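PDB 4PQI: In2-1 family protein, glutathione transferase lambda3 from Populus trichocarpa, which binds glutathione and, as a monomeric Lambda-class glutathione transferase, probably acts as a thiol transferase. Local coordinates for residues E126-V138 / E149-L161. Residues are numbered along the deposited sequence; the frame is centred on the assembly and turned at random.
Sequences ELFSYTDKFNGTV and EAGPAFDHLENAL. Unlike the reference sequence in segment 149-161: H156 (reference Tyr).
The ring of Y130 lies against H156 and points its hydroxyl at A153. From CB the side chain runs with CG anti to the backbone N (chi1 180°), which carries the ring across to helix 151-160. H156 CD2 stands over the centre of one ring face and touches all six ring carbons, nearest at Y130 CE1 and CZ, 3.5 Å from each. The two rings meet obliquely. F134 N lies over the centre of the opposite face. L157 CD2 is near the ring plane, 4.3 Å from Y130 CE1 at the edge. At the tip, Y130 OH sits 3.3 Å from A153 CA and also touches A153 CB. With an alanine here, H156 is likely to lose the ring it rests on, and a gap would probably open beside A153.

A153 CB is a knob in the hole formed by Y130, F134, T137 and V138. F134 sends its edge toward the face of F154, with planes at 87° and F134 CZ 3.6 Å from F154 CE1. L157 CD1 packs 3.5 Å from F134 CE1. V138 CG2 meets both A153 CB and F154 CE2. No hydrogen bond joins the two segments.

The helices run roughly antiparallel, at 147°, in the all-helical C-terminal domain of the GST fold. Helix 177-197 packs on L127 and Y130, while helix 206-215 receives F154 and L157.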
ATOM      1  N   GLU A 126     -10.671 -13.317   1.024  1.00 41.72           N
ATOM      2  CA  GLU A 126     -11.701 -12.659   1.810  1.00 46.14           C
ATOM      3  C   GLU A 126     -11.206 -11.277   2.228  1.00 44.71           C
ATOM      4  O   GLU A 126     -11.930 -10.296   2.129  1.00 43.08           O
ATOM      5  CB  GLU A 126     -12.036 -13.470   3.054  1.00 51.41           C
ATOM      6  CG  GLU A 126     -12.620 -14.820   2.764  1.00 63.75           C
ATOM      7  CD  GLU A 126     -13.736 -15.159   3.711  1.00 74.52           C
ATOM      8  OE1 GLU A 126     -13.442 -15.708   4.796  1.00 77.57           O
ATOM      9  OE2 GLU A 126     -14.903 -14.859   3.374  1.00 79.63           O
ATOM     10  N   LEU A 127      -9.966 -11.217   2.700  1.00 41.86           N
ATOM     11  CA  LEU A 127      -9.384  -9.946   3.117  1.00 43.55           C
ATOM     12  C   LEU A 127      -9.173  -8.938   1.968  1.00 40.48           C
ATOM     13  O   LEU A 127      -9.424  -7.749   2.147  1.00 43.19           O
ATOM     14  CB  LEU A 127      -8.112 -10.176   3.928  1.00 42.69           C
ATOM     15  CG  LEU A 127      -8.401 -10.596   5.372  1.00 43.05           C
ATOM     16  CD1 LEU A 127      -7.149 -11.019   6.066  1.00 41.44           C
ATOM     17  CD2 LEU A 127      -9.082  -9.466   6.158  1.00 45.31           C
ATOM     18  N   PHE A 128      -8.731  -9.408   0.803  1.00 40.46           N
ATOM     19  CA  PHE A 128      -8.679  -8.559  -0.398  1.00 42.04           C
ATOM     20  C   PHE A 128     -10.056  -7.945  -0.713  1.00 43.47           C
ATOM     21  O   PHE A 128     -10.179  -6.748  -0.992  1.00 41.78           O
ATOM     22  CB  PHE A 128      -8.170  -9.364  -1.608  1.00 40.97           C
ATOM     23  CG  PHE A 128      -6.690  -9.638  -1.573  1.00 46.09           C
ATOM     24  CD1 PHE A 128      -5.791  -8.637  -1.201  1.00 46.60           C
ATOM     25  CD2 PHE A 128      -6.193 -10.883  -1.905  1.00 49.03           C
ATOM     26  CE1 PHE A 128      -4.420  -8.876  -1.167  1.00 46.44           C
ATOM     27  CE2 PHE A 128      -4.820 -11.132  -1.868  1.00 51.10           C
ATOM     28  CZ  PHE A 128      -3.937 -10.119  -1.498  1.00 47.98           C
ATOM     29  N   SER A 129     -11.087  -8.776  -0.658  1.00 52.21           N
ATOM     30  CA  SER A 129     -12.444  -8.325  -0.924  1.00 34.65           C
ATOM     31  C   SER A 129     -12.884  -7.244   0.064  1.00 33.30           C
ATOM     32  O   SER A 129     -13.617  -6.328  -0.302  1.00 39.42           O
ATOM     33  CB  SER A 129     -13.411  -9.505  -0.873  1.00 43.44           C
ATOM     34  OG  SER A 129     -13.213 -10.358  -1.991  1.00 50.93           O
ATOM     35  N   TYR A 130     -12.422  -7.348   1.305  1.00 44.57           N
ATOM     36  CA  TYR A 130     -12.822  -6.398   2.337  1.00 38.79           C
ATOM     37  C   TYR A 130     -12.069  -5.051   2.267  1.00 41.22           C
ATOM     38  O   TYR A 130     -12.451  -4.101   2.938  1.00 41.07           O
ATOM     39  CB  TYR A 130     -12.698  -7.043   3.727  1.00 39.87           C
ATOM     40  CG  TYR A 130     -13.086  -6.149   4.883  1.00 39.69           C
ATOM     41  CD1 TYR A 130     -12.112  -5.628   5.732  1.00 42.93           C
ATOM     42  CD2 TYR A 130     -14.413  -5.812   5.123  1.00 40.32           C
ATOM     43  CE1 TYR A 130     -12.442  -4.807   6.791  1.00 43.29           C
ATOM     44  CE2 TYR A 130     -14.758  -4.987   6.197  1.00 43.67           C
ATOM     45  CZ  TYR A 130     -13.760  -4.484   7.017  1.00 44.88           C
ATOM     46  OH  TYR A 130     -14.060  -3.658   8.072  1.00 46.77           O
ATOM     47  N   THR A 131     -11.042  -4.939   1.427  1.00 38.12           N
ATOM     48  CA  THR A 131     -10.209  -3.722   1.444  1.00 38.73           C
ATOM     49  C   THR A 131     -10.966  -2.406   1.175  1.00 41.79           C
ATOM     50  O   THR A 131     -10.782  -1.420   1.886  1.00 42.90           O
ATOM     51  CB  THR A 131      -8.998  -3.805   0.489  1.00 38.25           C
ATOM     52  OG1 THR A 131      -9.448  -3.979  -0.855  1.00 39.25           O
ATOM     53  CG2 THR A 131      -8.072  -4.944   0.884  1.00 42.59           C
ATOM     54  N   ASP A 132     -11.804  -2.385   0.153  1.00 44.70           N
ATOM     55  CA  ASP A 132     -12.546  -1.162  -0.165  1.00 48.24           C
ATOM     56  C   ASP A 132     -13.673  -0.910   0.848  1.00 46.37           C
ATOM     57  O   ASP A 132     -14.008   0.245   1.118  1.00 43.55           O
ATOM     58  CB  ASP A 132     -13.049  -1.149  -1.627  1.00 51.83           C
ATOM     59  CG  ASP A 132     -13.933  -2.342  -1.962  1.00 61.07           C
ATOM     60  OD1 ASP A 132     -13.794  -3.397  -1.307  1.00 64.66           O
ATOM     61  OD2 ASP A 132     -14.765  -2.229  -2.891  1.00 65.64           O
ATOM     62  N   LYS A 133     -14.243  -1.974   1.424  1.00 42.43           N
ATOM     63  CA  LYS A 133     -15.202  -1.778   2.518  1.00 46.17           C
ATOM     64  C   LYS A 133     -14.541  -1.203   3.784  1.00 47.01           C
ATOM     65  O   LYS A 133     -15.123  -0.343   4.455  1.00 48.42           O
ATOM     66  CB  LYS A 133     -15.987  -3.047   2.852  1.00 49.73           C
ATOM     67  CG  LYS A 133     -16.987  -2.833   3.997  1.00 57.75           C
ATOM     68  CD  LYS A 133     -17.963  -3.989   4.165  1.00 64.17           C
ATOM     69  CE  LYS A 133     -18.984  -3.702   5.263  1.00 68.28           C
ATOM     70  NZ  LYS A 133     -19.900  -2.576   4.912  1.00 71.40           N
ATOM     71  N   PHE A 134     -13.338  -1.678   4.110  1.00 40.96           N
ATOM     72  CA  PHE A 134     -12.550  -1.081   5.192  1.00 40.34           C
ATOM     73  C   PHE A 134     -12.321   0.421   4.954  1.00 40.91           C
ATOM     74  O   PHE A 134     -12.593   1.253   5.828  1.00 38.94           O
ATOM     75  CB  PHE A 134     -11.204  -1.804   5.374  1.00 38.84           C
ATOM     76  CG  PHE A 134     -10.313  -1.168   6.425  1.00 39.60           C
ATOM     77  CD1 PHE A 134     -10.497  -1.450   7.764  1.00 33.88           C
ATOM     78  CD2 PHE A 134      -9.317  -0.272   6.067  1.00 34.93           C
ATOM     79  CE1 PHE A 134      -9.716  -0.851   8.731  1.00 35.88           C
ATOM     80  CE2 PHE A 134      -8.527   0.318   7.027  1.00 37.81           C
ATOM     81  CZ  PHE A 134      -8.728   0.029   8.364  1.00 38.38           C
ATOM     82  N   ASN A 135     -11.819   0.765   3.769  1.00 38.91           N
ATOM     83  CA  ASN A 135     -11.550   2.166   3.461  1.00 40.49           C
ATOM     84  C   ASN A 135     -12.837   2.966   3.448  1.00 43.38           C
ATOM     85  O   ASN A 135     -12.882   4.079   3.965  1.00 45.96           O
ATOM     86  CB  ASN A 135     -10.824   2.319   2.121  1.00 39.80           C
ATOM     87  CG  ASN A 135      -9.391   1.868   2.187  1.00 42.50           C
ATOM     88  OD1 ASN A 135      -8.817   1.749   3.274  1.00 46.90           O
ATOM     89  ND2 ASN A 135      -8.792   1.629   1.023  1.00 43.78           N
ATOM     90  N   GLY A 136     -13.883   2.376   2.872  1.00 42.17           N
ATOM     91  CA  GLY A 136     -15.181   3.016   2.783  1.00 44.18           C
ATOM     92  C   GLY A 136     -15.736   3.368   4.149  1.00 42.46           C
ATOM     93  O   GLY A 136     -16.310   4.440   4.349  1.00 44.60           O
ATOM     94  N   THR A 137     -15.554   2.459   5.096  1.00 40.96           N
ATOM     95  CA  THR A 137     -16.103   2.640   6.428  1.00 38.98           C
ATOM     96  C   THR A 137     -15.354   3.728   7.205  1.00 41.26           C
ATOM     97  O   THR A 137     -15.982   4.666   7.716  1.00 45.12           O
ATOM     98  CB  THR A 137     -16.094   1.306   7.228  1.00 42.23           C
ATOM     99  OG1 THR A 137     -16.859   0.320   6.520  1.00 44.93           O
ATOM    100  CG2 THR A 137     -16.710   1.505   8.592  1.00 40.07           C
ATOM    101  N   VAL A 138     -14.025   3.611   7.292  1.00 38.88           N
ATOM    102  CA  VAL A 138     -13.240   4.548   8.107  1.00 43.06           C
ATOM    103  C   VAL A 138     -13.197   5.963   7.510  1.00 43.95           C
ATOM    104  O   VAL A 138     -13.359   6.949   8.228  1.00 46.28           O
ATOM    105  CB  VAL A 138     -11.801   4.054   8.387  1.00 41.03           C
ATOM    106  CG1 VAL A 138     -11.089   5.014   9.348  1.00 42.75           C
ATOM    107  CG2 VAL A 138     -11.803   2.663   8.989  1.00 43.21           C
ATOM    108  N   GLU A 149     -18.484   4.324  14.329  1.00 57.45           N
ATOM    109  CA  GLU A 149     -18.365   4.423  12.877  1.00 56.15           C
ATOM    110  C   GLU A 149     -17.111   3.759  12.321  1.00 52.65           C
ATOM    111  O   GLU A 149     -17.187   3.005  11.361  1.00 56.06           O
ATOM    112  CB  GLU A 149     -18.433   5.887  12.440  1.00 61.78           C
ATOM    113  CG  GLU A 149     -19.734   6.579  12.803  1.00 70.78           C
ATOM    114  CD  GLU A 149     -20.930   6.025  12.044  1.00 77.43           C
ATOM    115  OE1 GLU A 149     -20.738   5.470  10.935  1.00 77.40           O
ATOM    116  OE2 GLU A 149     -22.064   6.152  12.558  1.00 82.37           O
ATOM    117  N   ALA A 150     -15.962   4.035  12.927  1.00 48.07           N
ATOM    118  CA  ALA A 150     -14.698   3.463  12.461  1.00 46.51           C
ATOM    119  C   ALA A 150     -14.320   2.200  13.232  1.00 43.76           C
ATOM    120  O   ALA A 150     -13.666   1.307  12.694  1.00 39.36           O
ATOM    121  CB  ALA A 150     -13.580   4.492  12.562  1.00 46.64           C
ATOM    122  N   GLY A 151     -14.725   2.141  14.501  1.00 48.29           N
ATOM    123  CA  GLY A 151     -14.407   1.008  15.354  1.00 45.16           C
ATOM    124  C   GLY A 151     -14.647  -0.379  14.763  1.00 43.40           C
ATOM    125  O   GLY A 151     -13.756  -1.228  14.800  1.00 46.87           O
ATOM    126  N   PRO A 152     -15.854  -0.623  14.216  1.00 42.70           N
ATOM    127  CA  PRO A 152     -16.162  -1.948  13.660  1.00 39.33           C
ATOM    128  C   PRO A 152     -15.190  -2.380  12.557  1.00 38.96           C
ATOM    129  O   PRO A 152     -14.941  -3.577  12.389  1.00 38.14           O
ATOM    130  CB  PRO A 152     -17.573  -1.761  13.096  1.00 38.46           C
ATOM    131  CG  PRO A 152     -18.181  -0.736  14.016  1.00 46.13           C
ATOM    132  CD  PRO A 152     -17.058   0.234  14.270  1.00 46.65           C
ATOM    133  N   ALA A 153     -14.639  -1.418  11.824  1.00 37.91           N
ATOM    134  CA  ALA A 153     -13.706  -1.750  10.756  1.00 36.87           C
ATOM    135  C   ALA A 153     -12.337  -2.155  11.307  1.00 37.12           C
ATOM    136  O   ALA A 153     -11.735  -3.117  10.834  1.00 40.39           O
ATOM    137  CB  ALA A 153     -13.605  -0.608   9.735  1.00 37.77           C
ATOM    138  N   PHE A 154     -11.843  -1.438  12.316  1.00 38.77           N
ATOM    139  CA  PHE A 154     -10.631  -1.884  13.003  1.00 40.33           C
ATOM    140  C   PHE A 154     -10.859  -3.187  13.781  1.00 39.14           C
ATOM    141  O   PHE A 154      -9.943  -4.003  13.905  1.00 38.21           O
ATOM    142  CB  PHE A 154     -10.051  -0.779  13.896  1.00 36.80           C
ATOM    143  CG  PHE A 154      -9.551   0.404  13.116  1.00 41.31           C
ATOM    144  CD1 PHE A 154      -8.387   0.305  12.346  1.00 37.96           C
ATOM    145  CD2 PHE A 154     -10.263   1.599  13.104  1.00 44.74           C
ATOM    146  CE1 PHE A 154      -7.935   1.391  11.600  1.00 41.81           C
ATOM    147  CE2 PHE A 154      -9.813   2.686  12.371  1.00 43.98           C
ATOM    148  CZ  PHE A 154      -8.653   2.583  11.612  1.00 42.77           C
ATOM    149  N   ASP A 155     -12.069  -3.382  14.298  1.00 39.42           N
ATOM    150  CA  ASP A 155     -12.402  -4.624  14.995  1.00 41.61           C
ATOM    151  C   ASP A 155     -12.317  -5.797  14.007  1.00 42.44           C
ATOM    152  O   ASP A 155     -11.830  -6.872  14.342  1.00 45.67           O
ATOM    153  CB  ASP A 155     -13.805  -4.557  15.616  1.00 39.34           C
ATOM    154  CG  ASP A 155     -13.848  -3.761  16.910  1.00 43.98           C
ATOM    155  OD1 ASP A 155     -12.794  -3.236  17.344  1.00 45.56           O
ATOM    156  OD2 ASP A 155     -14.951  -3.649  17.493  1.00 45.76           O
ATOM    157  N   HIS A 156     -12.795  -5.581  12.789  1.00 43.03           N
ATOM    158  CA  HIS A 156     -12.724  -6.610  11.768  1.00 42.33           C
ATOM    159  C   HIS A 156     -11.264  -7.023  11.536  1.00 40.04           C
ATOM    160  O   HIS A 156     -10.953  -8.205  11.465  1.00 38.48           O
ATOM    161  CB  HIS A 156     -13.392  -6.146  10.473  1.00 43.79           C
ATOM    162  CG  HIS A 156     -13.954  -7.267   9.651  1.00 47.42           C
ATOM    163  ND1 HIS A 156     -14.951  -8.099  10.115  1.00 53.56           N
ATOM    164  CD2 HIS A 156     -13.646  -7.707   8.407  1.00 47.35           C
ATOM    165  CE1 HIS A 156     -15.238  -8.999   9.189  1.00 54.61           C
ATOM    166  NE2 HIS A 156     -14.462  -8.780   8.142  1.00 49.07           N
ATOM    167  N   LEU A 157     -10.358  -6.055  11.470  1.00 38.67           N
ATOM    168  CA  LEU A 157      -8.943  -6.393  11.320  1.00 39.99           C
ATOM    169  C   LEU A 157      -8.367  -7.083  12.558  1.00 40.20           C
ATOM    170  O   LEU A 157      -7.588  -8.036  12.440  1.00 41.07           O
ATOM    171  CB  LEU A 157      -8.113  -5.165  10.966  1.00 37.78           C
ATOM    172  CG  LEU A 157      -8.469  -4.444   9.671  1.00 37.68           C
ATOM    173  CD1 LEU A 157      -7.423  -3.382   9.393  1.00 38.23           C
ATOM    174  CD2 LEU A 157      -8.579  -5.415   8.530  1.00 36.17           C
ATOM    175  N   GLU A 158      -8.741  -6.601  13.741  1.00 40.77           N
ATOM    176  CA  GLU A 158      -8.329  -7.246  14.989  1.00 44.03           C
ATOM    177  C   GLU A 158      -8.760  -8.720  15.017  1.00 41.00           C
ATOM    178  O   GLU A 158      -7.960  -9.616  15.323  1.00 37.28           O
ATOM    179  CB  GLU A 158      -8.911  -6.499  16.204  1.00 44.75           C
ATOM    180  CG  GLU A 158      -8.612  -7.136  17.567  1.00 44.99           C
ATOM    181  CD  GLU A 158      -7.140  -7.097  17.910  1.00 49.06           C
ATOM    182  OE1 GLU A 158      -6.374  -6.398  17.212  1.00 51.68           O
ATOM    183  OE2 GLU A 158      -6.736  -7.770  18.872  1.00 53.02           O
ATOM    184  N   ASN A 159     -10.031  -8.961  14.705  1.00 38.66           N
ATOM    185  CA  ASN A 159     -10.555 -10.323  14.724  1.00 42.26           C
ATOM    186  C   ASN A 159      -9.953 -11.225  13.631  1.00 42.14           C
ATOM    187  O   ASN A 159      -9.633 -12.387  13.890  1.00 42.98           O
ATOM    188  CB  ASN A 159     -12.082 -10.300  14.710  1.00 41.20           C
ATOM    189  CG  ASN A 159     -12.654  -9.821  16.041  1.00 41.11           C
ATOM    190  OD1 ASN A 159     -12.267 -10.307  17.092  1.00 42.50           O
ATOM    191  ND2 ASN A 159     -13.551  -8.847  15.996  1.00 41.70           N
ATOM    192  N   ALA A 160      -9.768 -10.672  12.431  1.00 42.92           N
ATOM    193  CA  ALA A 160      -9.087 -11.377  11.353  1.00 40.74           C
ATOM    194  C   ALA A 160      -7.710 -11.875  11.795  1.00 42.66           C
ATOM    195  O   ALA A 160      -7.312 -12.990  11.445  1.00 42.69           O
ATOM    196  CB  ALA A 160      -8.964 -10.478  10.090  1.00 37.47           C
ATOM    197  N   LEU A 161      -6.996 -11.061  12.579  1.00 38.97           N
ATOM    198  CA  LEU A 161      -5.660 -11.429  13.055  1.00 42.34           C
ATOM    199  C   LEU A 161      -5.649 -12.583  14.070  1.00 43.62           C
ATOM    200  O   LEU A 161      -4.585 -13.122  14.382  1.00 43.57           O
ATOM    201  CB  LEU A 161      -4.915 -10.211  13.611  1.00 41.72           C
ATOM    202  CG  LEU A 161      -4.408  -9.247  12.536  1.00 40.35           C
ATOM    203  CD1 LEU A 161      -4.104  -7.884  13.132  1.00 38.87           C
ATOM    204  CD2 LEU A 161      -3.174  -9.823  11.794  1.00 36.74           C
TER